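Local atomic coordinates of EGF family domain-containing protein (Toxoplasma gondii, PDB entry 4Z80), a protein that binds a peptide of the rhoptry neck protein RON2L1 and probably takes part in the moving junction through which the parasite invades host cells. Residues 28-32 with 175-179; 40-45 with 253-257; 90-94 with 331-337; 259-264 with 275-279. One frame throughout, in Å; residues are numbered along the deposited sequence.

Contact 1 (28-32 with 175-179); sequences LIWDK and DKEFD
Glu177 lays its carboxylate over the backbone where Ile29 passes into Trp30: OE2 accepts a hydrogen bond from Trp30 N (3.0 Å, N-H...O angle 163°) and lies 3.7 Å from Ile29 CA. It gets there with chi1 m, chi2 t and chi3 near -70°, from a backbone whose Glu177 CA is 4.8 Å from Trp30 CA. Residues 28-31 are extended, and the chain bends at Lys32 (phi/psi -70/-13). Against them, Asp175 to Phe178 make a type I beta turn closed by Phe178 N to Asp175 O (2.9 Å). Asp175 OD1 also accepts from Glu177 N (2.9 Å), an Asx turn that suits a short acid. This irregular loop thus docks beside strand 27-30, an outermost strand of a three-stranded antiparallel sheet whose inner neighbour is 43-51. Trp30 (chi1 m, chi2 111°) points toward the turn, CD1 3.5 Å from Glu177 OE2, and makes a cation-pi contact with Arg260. His335 and Arg276 also bind the Glu177 carboxylate, so the buried acid is well compensated. Lys176 CB approaches Asp31 OD2 to 4.0 Å, while Asp31 OD1 accepts from Asp33 N. Water 1 bridges the backbones, accepting from Lys32 N (3.1 Å) and donating to Lys176 O (2.6 Å).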
loop_
_atom_site.group_PDB
_atom_site.type_symbol
_atom_site.label_atom_id
_atom_site.label_comp_id
_atom_site.label_asym_id
_atom_site.label_seq_id
_atom_site.Cartn_x
_atom_site.Cartn_y
_atom_site.Cartn_z
ATOM N N LEU A 28 6.094 -1.795 12.289
ATOM C CA LEU A 28 5.485 -1.196 13.462
ATOM C C LEU A 28 4.013 -1.531 13.541
ATOM O O LEU A 28 3.367 -1.877 12.543
ATOM C CB LEU A 28 5.687 0.321 13.474
ATOM C CG LEU A 28 4.953 1.217 12.472
ATOM C CD1 LEU A 28 3.512 1.528 12.879
ATOM C CD2 LEU A 28 5.717 2.526 12.304
ATOM N N ILE A 29 3.499 -1.463 14.761
ATOM C CA ILE A 29 2.078 -1.570 15.007
ATOM C C ILE A 29 1.670 -0.380 15.871
ATOM O O ILE A 29 2.484 0.140 16.642
ATOM C CB ILE A 29 1.715 -2.894 15.694
ATOM C CG1 ILE A 29 2.593 -3.099 16.922
ATOM C CG2 ILE A 29 1.889 -4.064 14.724
ATOM C CD1 ILE A 29 1.971 -3.953 17.949
ATOM N N TRP A 30 0.425 0.060 15.738
ATOM C CA TRP A 30 -0.051 1.227 16.482
ATOM C C TRP A 30 -0.449 0.800 17.890
ATOM O O TRP A 30 -1.122 -0.211 18.072
ATOM C CB TRP A 30 -1.232 1.903 15.759
ATOM C CG TRP A 30 -0.926 2.237 14.333
ATOM C CD1 TRP A 30 -1.461 1.647 13.221
ATOM C CD2 TRP A 30 0.010 3.208 13.859
ATOM N NE1 TRP A 30 -0.919 2.196 12.088
ATOM C CE2 TRP A 30 -0.019 3.163 12.449
ATOM C CE3 TRP A 30 0.869 4.118 14.488
ATOM C CZ2 TRP A 30 0.782 3.979 11.659
ATOM C CZ3 TRP A 30 1.663 4.933 13.696
ATOM C CH2 TRP A 30 1.610 4.861 12.297
ATOM N N ASP A 31 -0.005 1.560 18.885
ATOM C CA ASP A 31 -0.409 1.313 20.265
ATOM C C ASP A 31 -0.128 2.542 21.118
ATOM O O ASP A 31 0.962 3.102 21.056
ATOM C CB ASP A 31 0.318 0.101 20.835
ATOM C CG ASP A 31 -0.334 -0.415 22.104
ATOM O OD1 ASP A 31 -0.088 0.176 23.173
ATOM O OD2 ASP A 31 -1.108 -1.398 22.030
ATOM N N LYS A 32 -1.101 2.959 21.921
ATOM C CA LYS A 32 -0.929 4.187 22.696
ATOM C C LYS A 32 0.111 4.018 23.810
ATOM O O LYS A 32 0.566 5.006 24.380
ATOM C CB LYS A 32 -2.270 4.658 23.272
ATOM C CG LYS A 32 -2.941 3.709 24.237
ATOM C CD LYS A 32 -4.288 4.270 24.668
ATOM C CE LYS A 32 -5.099 3.248 25.436
ATOM N NZ LYS A 32 -4.358 2.724 26.614
ATOM N N ASP A 175 -10.432 -1.307 19.684
ATOM C CA ASP A 175 -9.281 -1.799 18.925
ATOM C C ASP A 175 -8.068 -0.962 19.301
ATOM O O ASP A 175 -8.089 0.257 19.144
ATOM C CB ASP A 175 -9.578 -1.704 17.420
ATOM C CG ASP A 175 -8.515 -2.365 16.544
ATOM O OD1 ASP A 175 -7.329 -2.453 16.941
ATOM O OD2 ASP A 175 -8.886 -2.779 15.421
ATOM N N LYS A 176 -7.004 -1.607 19.771
ATOM C CA LYS A 176 -5.843 -0.874 20.262
ATOM C C LYS A 176 -5.098 -0.125 19.152
ATOM O O LYS A 176 -4.288 0.759 19.439
ATOM C CB LYS A 176 -4.900 -1.830 20.996
ATOM C CG LYS A 176 -5.559 -2.466 22.214
ATOM C CD LYS A 176 -4.564 -3.180 23.113
ATOM C CE LYS A 176 -5.260 -3.718 24.355
ATOM N NZ LYS A 176 -4.304 -4.261 25.361
ATOM N N GLU A 177 -5.396 -0.440 17.892
ATOM C CA GLU A 177 -4.801 0.291 16.771
ATOM C C GLU A 177 -5.671 1.447 16.279
ATOM O O GLU A 177 -5.234 2.257 15.463
ATOM C CB GLU A 177 -4.512 -0.660 15.603
ATOM C CG GLU A 177 -3.360 -1.604 15.886
ATOM C CD GLU A 177 -2.707 -2.116 14.623
ATOM O OE1 GLU A 177 -3.341 -2.922 13.911
ATOM O OE2 GLU A 177 -1.560 -1.707 14.344
ATOM N N PHE A 178 -6.908 1.514 16.761
ATOM C CA PHE A 178 -7.830 2.559 16.347
ATOM C C PHE A 178 -7.679 3.772 17.252
ATOM O O PHE A 178 -7.431 3.627 18.444
ATOM C CB PHE A 178 -9.265 2.042 16.392
ATOM C CG PHE A 178 -10.282 2.990 15.805
ATOM C CD1 PHE A 178 -10.568 2.960 14.453
ATOM C CD2 PHE A 178 -10.966 3.890 16.610
ATOM C CE1 PHE A 178 -11.503 3.812 13.901
ATOM C CE2 PHE A 178 -11.904 4.759 16.064
ATOM C CZ PHE A 178 -12.175 4.717 14.711
ATOM N N ASP A 179 -7.808 4.962 16.674
ATOM C CA ASP A 179 -7.829 6.193 17.454
ATOM C C ASP A 179 -8.889 7.120 16.872
ATOM O O ASP A 179 -8.868 7.413 15.687
ATOM C CB ASP A 179 -6.460 6.871 17.451
ATOM C CG ASP A 179 -6.448 8.151 18.264
ATOM O OD1 ASP A 179 -6.166 8.076 19.479
ATOM O OD2 ASP A 179 -6.736 9.225 17.696
HETATM O O HOH W 1 -3.899 1.720 21.870
#

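Contact 2 (40-45 with 253-257); sequences RGNTTY and FECSI
Arg40 opens the segment with chi1, chi2 and chi3 all t, a reach that suits arginine because its CA is 10.4 Å from Phe253 CA. Phe253 CD2 lies over one face of the guanidinium, 3.5 Å from Arg40 NE; at its edge Arg40 NH2 forms a salt bridge with Glu254 OE2 (3.2 Å). The guanidinium also binds Pro338 O and Glu341. Gly41 (phi/psi 69/-118) and Asn42 (-103/-1) are the corners of a type II' turn, where glycine readily takes the positive phi; Thr43 N to Arg40 O (3.4 Å) closes it weakly, and Arg40 N to Thr43 O (2.9 Å) pairs the strand ends. Thr43 and Thr44 run on as extended strand to Tyr45 (chi1 m, chi2 86°), whose CA is 11.3 Å from Ile257 CA, a gap its long ring helps to fill. Phe253 (chi1 t, chi2 67°) turns its edge to the Tyr45 face in a T-shaped stack, centroids 5.2 Å apart and planes at 85°. Tyr45 OH is 3.6 Å from both Phe253 CE2 and Ile257 CD1. The 36-51 hairpin packs on helix 252-262, which Cys255-Cys289 ties to strand 289-291, a helix-on-sheet arrangement consistent with a PAN domain.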
loop_
_atom_site.group_PDB
_atom_site.type_symbol
_atom_site.label_atom_id
_atom_site.label_comp_id
_atom_site.label_asym_id
_atom_site.label_seq_id
_atom_site.Cartn_x
_atom_site.Cartn_y
_atom_site.Cartn_z
ATOM N N ARG A 40 3.266 14.891 14.378
ATOM C CA ARG A 40 3.142 15.359 13.005
ATOM C C ARG A 40 1.931 16.269 12.954
ATOM O O ARG A 40 0.795 15.818 13.116
ATOM C CB ARG A 40 3.004 14.174 12.038
ATOM C CG ARG A 40 2.831 14.538 10.570
ATOM C CD ARG A 40 2.369 13.321 9.767
ATOM N NE ARG A 40 2.321 13.584 8.329
ATOM C CZ ARG A 40 3.327 13.367 7.484
ATOM N NH1 ARG A 40 4.478 12.876 7.919
ATOM N NH2 ARG A 40 3.181 13.642 6.193
ATOM N N GLY A 41 2.179 17.560 12.758
ATOM C CA GLY A 41 1.129 18.552 12.870
ATOM C C GLY A 41 0.686 18.693 14.316
ATOM O O GLY A 41 1.481 19.054 15.185
ATOM N N ASN A 42 -0.583 18.381 14.567
ATOM C CA ASN A 42 -1.199 18.539 15.887
ATOM C C ASN A 42 -1.331 17.219 16.637
ATOM O O ASN A 42 -1.803 17.183 17.775
ATOM C CB ASN A 42 -2.587 19.174 15.744
ATOM C CG ASN A 42 -3.366 18.613 14.566
ATOM O OD1 ASN A 42 -2.885 17.724 13.860
ATOM N ND2 ASN A 42 -4.572 19.129 14.347
ATOM N N THR A 43 -0.903 16.138 15.993
ATOM C CA THR A 43 -1.158 14.789 16.481
ATOM C C THR A 43 0.127 14.078 16.870
ATOM O O THR A 43 1.088 14.073 16.106
ATOM C CB THR A 43 -1.884 13.960 15.411
ATOM O OG1 THR A 43 -3.084 14.640 15.021
ATOM C CG2 THR A 43 -2.222 12.564 15.926
ATOM N N THR A 44 0.133 13.481 18.056
ATOM C CA THR A 44 1.244 12.643 18.480
ATOM C C THR A 44 0.888 11.185 18.244
ATOM O O THR A 44 -0.042 10.646 18.849
ATOM C CB THR A 44 1.600 12.858 19.959
ATOM O OG1 THR A 44 2.000 14.222 20.148
ATOM C CG2 THR A 44 2.741 11.936 20.384
ATOM N N TYR A 45 1.637 10.562 17.343
ATOM C CA TYR A 45 1.459 9.153 17.020
ATOM C C TYR A 45 2.331 8.293 17.914
ATOM O O TYR A 45 3.468 8.656 18.197
ATOM C CB TYR A 45 1.802 8.906 15.555
ATOM C CG TYR A 45 0.915 9.665 14.606
ATOM C CD1 TYR A 45 1.208 10.972 14.240
ATOM C CD2 TYR A 45 -0.229 9.079 14.083
ATOM C CE1 TYR A 45 0.388 11.666 13.378
ATOM C CE2 TYR A 45 -1.052 9.766 13.222
ATOM C CZ TYR A 45 -0.740 11.057 12.871
ATOM O OH TYR A 45 -1.557 11.753 12.013
ATOM N N PHE A 253 1.660 9.166 3.743
ATOM C CA PHE A 253 1.313 8.809 5.113
ATOM C C PHE A 253 -0.184 8.985 5.373
ATOM O O PHE A 253 -0.809 8.154 6.034
ATOM C CB PHE A 253 2.108 9.622 6.131
ATOM C CG PHE A 253 1.654 9.395 7.544
ATOM C CD1 PHE A 253 1.830 8.162 8.154
ATOM C CD2 PHE A 253 1.002 10.397 8.246
ATOM C CE1 PHE A 253 1.389 7.939 9.435
ATOM C CE2 PHE A 253 0.563 10.181 9.535
ATOM C CZ PHE A 253 0.751 8.950 10.134
ATOM N N GLU A 254 -0.767 10.061 4.858
ATOM C CA GLU A 254 -2.198 10.262 5.017
ATOM C C GLU A 254 -2.980 9.132 4.341
ATOM O O GLU A 254 -4.020 8.706 4.829
ATOM C CB GLU A 254 -2.599 11.624 4.462
ATOM C CG GLU A 254 -2.093 12.799 5.312
ATOM C CD GLU A 254 -0.608 13.100 5.132
ATOM O OE1 GLU A 254 0.001 12.631 4.145
ATOM O OE2 GLU A 254 -0.045 13.818 5.988
ATOM N N CYS A 255 -2.450 8.618 3.236
ATOM C CA CYS A 255 -3.071 7.485 2.562
ATOM C C CYS A 255 -3.063 6.257 3.479
ATOM O O CYS A 255 -4.054 5.526 3.553
ATOM C CB CYS A 255 -2.342 7.212 1.246
ATOM S SG CYS A 255 -3.087 5.931 0.216
ATOM N N SER A 256 -1.963 6.034 4.200
ATOM C CA SER A 256 -1.899 4.910 5.147
ATOM C C SER A 256 -2.954 5.049 6.257
ATOM O O SER A 256 -3.483 4.046 6.738
ATOM C CB SER A 256 -0.496 4.771 5.761
ATOM O OG SER A 256 -0.234 5.731 6.781
ATOM N N ILE A 257 -3.272 6.285 6.648
ATOM C CA ILE A 257 -4.271 6.506 7.687
ATOM C C ILE A 257 -5.640 6.040 7.201
ATOM O O ILE A 257 -6.421 5.480 7.975
ATOM C CB ILE A 257 -4.337 7.999 8.108
ATOM C CG1 ILE A 257 -3.082 8.376 8.908
ATOM C CG2 ILE A 257 -5.609 8.293 8.933
ATOM C CD1 ILE A 257 -2.974 9.865 9.247
HETATM O O HOH W 2 -0.876 14.590 8.412
#

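Contact 3 (90-94 with 331-337); sequences MAAGA and YVTSHTR
Two strands of different antiparallel sheets, 89-91 and 329-332, run out into loops that lie buried together in what is probably an AMA1-like, PAN-type fold. Tyr331 (chi1 t) brings OH to 3.5 Å from Ala91 CB. Thr333 (chi1 p) points toward Gly93, and its OG1 donates to Gly93 O (2.8 Å); Ala92 CA and Thr333 CA are 5.8 Å apart. At the Gly93 phi/psi of 132/114 a CB would jam against the preceding carbonyl. Water 3 joins Ser334 N to Ala91 O, 2.9 Å from each; water 5 links Gly93 O, Thr333 N and Thr336 OG1. Met90 SD lies at the edge of the His335 ring (chi1 m), 4.8 Å from its centroid, a Met-aromatic contact; His335 NE2 is hydrogen-bonded to Glu177 OE2. The small Ala94 lets the backbones close to 4.2 Å between its CA and Thr336 CA, with Ala94 CA 3.4 Å from His335 O in a CA-H...O contact. At Arg337, whose guanidinium pairs with Asp339, the backbone N donates to Ala94 O at 3.0 Å and 164°.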
loop_
_atom_site.group_PDB
_atom_site.type_symbol
_atom_site.label_atom_id
_atom_site.label_comp_id
_atom_site.label_asym_id
_atom_site.label_seq_id
_atom_site.Cartn_x
_atom_site.Cartn_y
_atom_site.Cartn_z
ATOM N N MET A 90 0.502 -9.743 6.829
ATOM C CA MET A 90 0.121 -8.431 6.314
ATOM C C MET A 90 1.314 -7.786 5.608
ATOM O O MET A 90 2.468 -8.074 5.932
ATOM C CB MET A 90 -0.399 -7.525 7.441
ATOM C CG MET A 90 0.587 -7.233 8.545
ATOM S SD MET A 90 -0.246 -6.360 9.897
ATOM C CE MET A 90 1.159 -6.041 10.954
ATOM N N ALA A 91 1.029 -6.924 4.636
ATOM C CA ALA A 91 2.061 -6.135 3.980
ATOM C C ALA A 91 2.689 -5.192 5.003
ATOM O O ALA A 91 1.975 -4.512 5.748
ATOM C CB ALA A 91 1.480 -5.354 2.808
ATOM N N ALA A 92 4.016 -5.151 5.042
ATOM C CA ALA A 92 4.747 -4.442 6.089
ATOM C C ALA A 92 5.891 -3.638 5.504
ATOM O O ALA A 92 6.360 -3.918 4.398
ATOM C CB ALA A 92 5.279 -5.425 7.115
ATOM N N GLY A 93 6.341 -2.651 6.278
ATOM C CA GLY A 93 7.443 -1.785 5.899
ATOM C C GLY A 93 7.051 -0.341 6.133
ATOM O O GLY A 93 6.157 0.173 5.470
ATOM N N ALA A 94 7.723 0.318 7.066
ATOM C CA ALA A 94 7.305 1.655 7.497
ATOM C C ALA A 94 7.549 2.780 6.494
ATOM O O ALA A 94 6.906 3.821 6.599
ATOM C CB ALA A 94 7.987 2.005 8.804
ATOM N N TYR A 331 3.819 2.673 -3.186
ATOM C CA TYR A 331 3.289 1.547 -2.436
ATOM C C TYR A 331 3.425 1.858 -0.951
ATOM O O TYR A 331 4.519 2.057 -0.446
ATOM C CB TYR A 331 4.027 0.249 -2.805
ATOM C CG TYR A 331 3.422 -1.013 -2.209
ATOM C CD1 TYR A 331 3.807 -1.465 -0.950
ATOM C CD2 TYR A 331 2.465 -1.744 -2.903
ATOM C CE1 TYR A 331 3.252 -2.621 -0.400
ATOM C CE2 TYR A 331 1.907 -2.894 -2.361
ATOM C CZ TYR A 331 2.301 -3.322 -1.113
ATOM O OH TYR A 331 1.730 -4.464 -0.577
ATOM N N VAL A 332 2.286 1.902 -0.270
ATOM C CA VAL A 332 2.190 2.368 1.103
ATOM C C VAL A 332 1.582 1.285 1.977
ATOM O O VAL A 332 0.487 0.824 1.694
ATOM C CB VAL A 332 1.300 3.631 1.163
ATOM C CG1 VAL A 332 1.078 4.091 2.579
ATOM C CG2 VAL A 332 1.918 4.742 0.313
ATOM N N THR A 333 2.262 0.882 3.043
ATOM C CA THR A 333 1.643 -0.053 3.972
ATOM C C THR A 333 0.802 0.686 5.012
ATOM O O THR A 333 0.946 1.895 5.229
ATOM C CB THR A 333 2.678 -0.941 4.684
ATOM O OG1 THR A 333 3.399 -0.180 5.660
ATOM C CG2 THR A 333 3.649 -1.548 3.679
ATOM N N SER A 334 -0.085 -0.060 5.646
ATOM C CA SER A 334 -0.994 0.498 6.638
ATOM C C SER A 334 -0.212 1.088 7.801
ATOM O O SER A 334 -0.664 2.030 8.456
ATOM C CB SER A 334 -1.956 -0.590 7.118
ATOM O OG SER A 334 -3.038 -0.064 7.871
ATOM N N HIS A 335 0.974 0.539 8.041
ATOM C CA HIS A 335 1.819 0.956 9.148
ATOM C C HIS A 335 3.001 1.792 8.648
ATOM O O HIS A 335 4.165 1.467 8.872
ATOM C CB HIS A 335 2.296 -0.275 9.922
ATOM C CG HIS A 335 1.192 -1.031 10.601
ATOM N ND1 HIS A 335 0.696 -2.226 10.123
ATOM C CD2 HIS A 335 0.495 -0.761 11.732
ATOM C CE1 HIS A 335 -0.259 -2.658 10.930
ATOM N NE2 HIS A 335 -0.404 -1.783 11.911
ATOM N N THR A 336 2.682 2.881 7.966
ATOM C CA THR A 336 3.686 3.828 7.515
ATOM C C THR A 336 4.070 4.745 8.677
ATOM O O THR A 336 3.193 5.196 9.418
ATOM C CB THR A 336 3.151 4.640 6.330
ATOM O OG1 THR A 336 2.941 3.761 5.212
ATOM C CG2 THR A 336 4.112 5.743 5.917
ATOM N N ARG A 337 5.359 5.026 8.842
ATOM C CA ARG A 337 5.808 5.825 9.981
ATOM C C ARG A 337 5.562 7.312 9.684
ATOM O O ARG A 337 5.784 7.782 8.571
ATOM C CB ARG A 337 7.282 5.539 10.324
ATOM C CG ARG A 337 8.321 5.741 9.209
ATOM C CD ARG A 337 9.699 5.240 9.652
ATOM N NE ARG A 337 10.100 5.868 10.914
ATOM C CZ ARG A 337 10.942 5.353 11.803
ATOM N NH1 ARG A 337 11.530 4.178 11.605
ATOM N NH2 ARG A 337 11.205 6.031 12.910
HETATM O O HOH W 3 -0.225 -2.883 4.866
HETATM O O HOH W 4 1.991 -3.257 8.042
HETATM O O HOH W 5 4.731 2.273 3.668
HETATM O O HOH W 6 5.493 -0.965 9.207
#

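Contact 4 (259-264 with 275-279); sequences SRCTTH and FRSLP
Direct hydrogen bonding between the segments centres on Ser259 (chi1 t), near the end of helix 252-262, whose OG donates to Leu278 O at 2.6 Å and is also bonded to Ser334 OG; a small hydroxyl suits the 5.8 Å gap between Ser259 CA and Leu278 CA. Water adds a second tie: water 7 donates to Ser259 O (2.8 Å), accepts from Leu278 N (3.1 Å) and is hydrogen-bonded to Thr263 OG1 (2.9 Å). Van der Waals contact comes chiefly from Thr263 (chi1 m), which opens a 3-10 segment; its CG2 is 3.5 Å from Phe275 O and 3.7 Å from Arg276 CG, with Thr263 CA 5.0 Å from Arg276 CA. The 275-279 segment is irregular, and Ser277 takes a left-handed conformation (phi/psi 52/48). Among the charged groups, Arg276, with chi1 to chi3 all t, places NH1 3.8 Å from His264 NE2; both bind Asp175, Arg276 also pairs with Glu177, and His264 O accepts from Ser11 of the bound RON2L1 peptide chain. Helix and return loop are consistent with a PAN-type core. Within it, hydroxyls and water satisfy backbone groups, while the buried arginine has its charge balanced by acids of the 175-179 turn.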
loop_
_atom_site.group_PDB
_atom_site.type_symbol
_atom_site.label_atom_id
_atom_site.label_comp_id
_atom_site.label_asym_id
_atom_site.label_seq_id
_atom_site.Cartn_x
_atom_site.Cartn_y
_atom_site.Cartn_z
ATOM N N SER A 259 -6.214 3.547 5.334
ATOM C CA SER A 259 -6.207 2.107 5.577
ATOM C C SER A 259 -6.357 1.748 7.048
ATOM O O SER A 259 -7.177 0.907 7.412
ATOM C CB SER A 259 -4.919 1.472 5.049
ATOM O OG SER A 259 -4.768 0.176 5.624
ATOM N N ARG A 260 -5.548 2.383 7.891
ATOM C CA ARG A 260 -5.573 2.126 9.326
ATOM C C ARG A 260 -6.991 2.176 9.878
ATOM O O ARG A 260 -7.406 1.335 10.678
ATOM C CB ARG A 260 -4.702 3.156 10.049
ATOM C CG ARG A 260 -4.745 3.048 11.553
ATOM C CD ARG A 260 -3.915 4.120 12.214
ATOM N NE ARG A 260 -4.050 4.055 13.657
ATOM C CZ ARG A 260 -3.444 4.882 14.503
ATOM N NH1 ARG A 260 -2.671 5.853 14.047
ATOM N NH2 ARG A 260 -3.621 4.733 15.809
ATOM N N CYS A 261 -7.737 3.171 9.426
ATOM C CA CYS A 261 -9.003 3.507 10.063
ATOM C C CYS A 261 -10.211 2.744 9.523
ATOM O O CYS A 261 -11.274 2.773 10.145
ATOM C CB CYS A 261 -9.266 5.007 9.925
ATOM S SG CYS A 261 -8.058 6.044 10.762
ATOM N N THR A 262 -10.068 2.071 8.384
ATOM C CA THR A 262 -11.232 1.483 7.711
ATOM C C THR A 262 -11.325 -0.045 7.779
ATOM O O THR A 262 -12.228 -0.625 7.188
ATOM C CB THR A 262 -11.281 1.885 6.218
ATOM O OG1 THR A 262 -10.032 1.578 5.575
ATOM C CG2 THR A 262 -11.569 3.368 6.075
ATOM N N THR A 263 -10.415 -0.696 8.503
ATOM C CA THR A 263 -10.460 -2.146 8.679
ATOM C C THR A 263 -11.853 -2.682 9.014
ATOM O O THR A 263 -12.330 -3.635 8.392
ATOM C CB THR A 263 -9.474 -2.574 9.790
ATOM O OG1 THR A 263 -8.129 -2.410 9.311
ATOM C CG2 THR A 263 -9.693 -4.024 10.240
ATOM N N HIS A 264 -12.517 -2.072 9.989
ATOM C CA HIS A 264 -13.772 -2.641 10.477
ATOM C C HIS A 264 -14.971 -2.305 9.601
ATOM O O HIS A 264 -16.085 -2.737 9.886
ATOM C CB HIS A 264 -14.022 -2.196 11.915
ATOM C CG HIS A 264 -13.008 -2.739 12.866
ATOM N ND1 HIS A 264 -12.846 -4.090 13.073
ATOM C CD2 HIS A 264 -12.073 -2.123 13.624
ATOM C CE1 HIS A 264 -11.860 -4.285 13.930
ATOM N NE2 HIS A 264 -11.376 -3.108 14.281
ATOM N N PHE A 275 -10.092 -8.855 6.151
ATOM C CA PHE A 275 -9.407 -7.689 5.601
ATOM C C PHE A 275 -8.951 -6.765 6.722
ATOM O O PHE A 275 -9.771 -6.197 7.441
ATOM C CB PHE A 275 -10.323 -6.927 4.633
ATOM C CG PHE A 275 -10.718 -7.722 3.417
ATOM C CD1 PHE A 275 -9.857 -7.829 2.337
ATOM C CD2 PHE A 275 -11.939 -8.373 3.358
ATOM C CE1 PHE A 275 -10.210 -8.557 1.215
ATOM C CE2 PHE A 275 -12.293 -9.108 2.243
ATOM C CZ PHE A 275 -11.422 -9.199 1.167
ATOM N N ARG A 276 -7.641 -6.614 6.878
ATOM C CA ARG A 276 -7.097 -5.760 7.920
ATOM C C ARG A 276 -5.737 -5.229 7.507
ATOM O O ARG A 276 -4.976 -5.911 6.820
ATOM C CB ARG A 276 -6.978 -6.515 9.251
ATOM C CG ARG A 276 -6.393 -5.686 10.390
ATOM C CD ARG A 276 -6.555 -6.357 11.743
ATOM N NE ARG A 276 -5.954 -5.549 12.803
ATOM C CZ ARG A 276 -6.613 -4.759 13.651
ATOM N NH1 ARG A 276 -7.938 -4.650 13.607
ATOM N NH2 ARG A 276 -5.928 -4.075 14.557
ATOM N N SER A 277 -5.448 -4.004 7.932
ATOM C CA SER A 277 -4.163 -3.367 7.694
ATOM C C SER A 277 -3.772 -3.417 6.222
ATOM O O SER A 277 -2.645 -3.755 5.866
ATOM C CB SER A 277 -3.089 -4.015 8.572
ATOM O OG SER A 277 -3.463 -3.888 9.934
ATOM N N LEU A 278 -4.713 -3.042 5.370
ATOM C CA LEU A 278 -4.524 -3.174 3.934
ATOM C C LEU A 278 -3.467 -2.214 3.425
ATOM O O LEU A 278 -3.425 -1.056 3.835
ATOM C CB LEU A 278 -5.838 -2.923 3.195
ATOM C CG LEU A 278 -6.966 -3.915 3.478
ATOM C CD1 LEU A 278 -8.202 -3.534 2.676
ATOM C CD2 LEU A 278 -6.556 -5.339 3.171
ATOM N N PRO A 279 -2.623 -2.677 2.496
ATOM C CA PRO A 279 -1.718 -1.747 1.830
ATOM C C PRO A 279 -2.481 -0.868 0.840
ATOM O O PRO A 279 -3.663 -1.105 0.566
ATOM C CB PRO A 279 -0.727 -2.679 1.128
ATOM C CG PRO A 279 -1.517 -3.873 0.791
ATOM C CD PRO A 279 -2.546 -4.026 1.905
HETATM O O HOH W 7 -7.221 -1.767 6.607
HETATM O O HOH W 8 -12.255 -6.411 8.605
#

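Segments 28-32, 40-45 and 90-94 pair, in the same order, with 175-179, 253-257 and 331-337, so contacts 1, 2 and 3 interleave along the chain, whereas contact 4 is local and nested inside the loop closed by contact 3. All four centres lie 11 to 15 Å apart. Contacts 1 and 2 share the sheet of strands 27-30 and 43-51; contacts 2 and 4 share helix 252-262. His335 of contact 3 meets Trp30 and Glu177 of contact 1, while Asp175 joins contact 1 to Arg276 and His264 of contact 4. Distant parts of the sequence thus converge on one helix, knitting together a buried core, and at contact 4 the backbone of His264 meets the RON2L1 peptide.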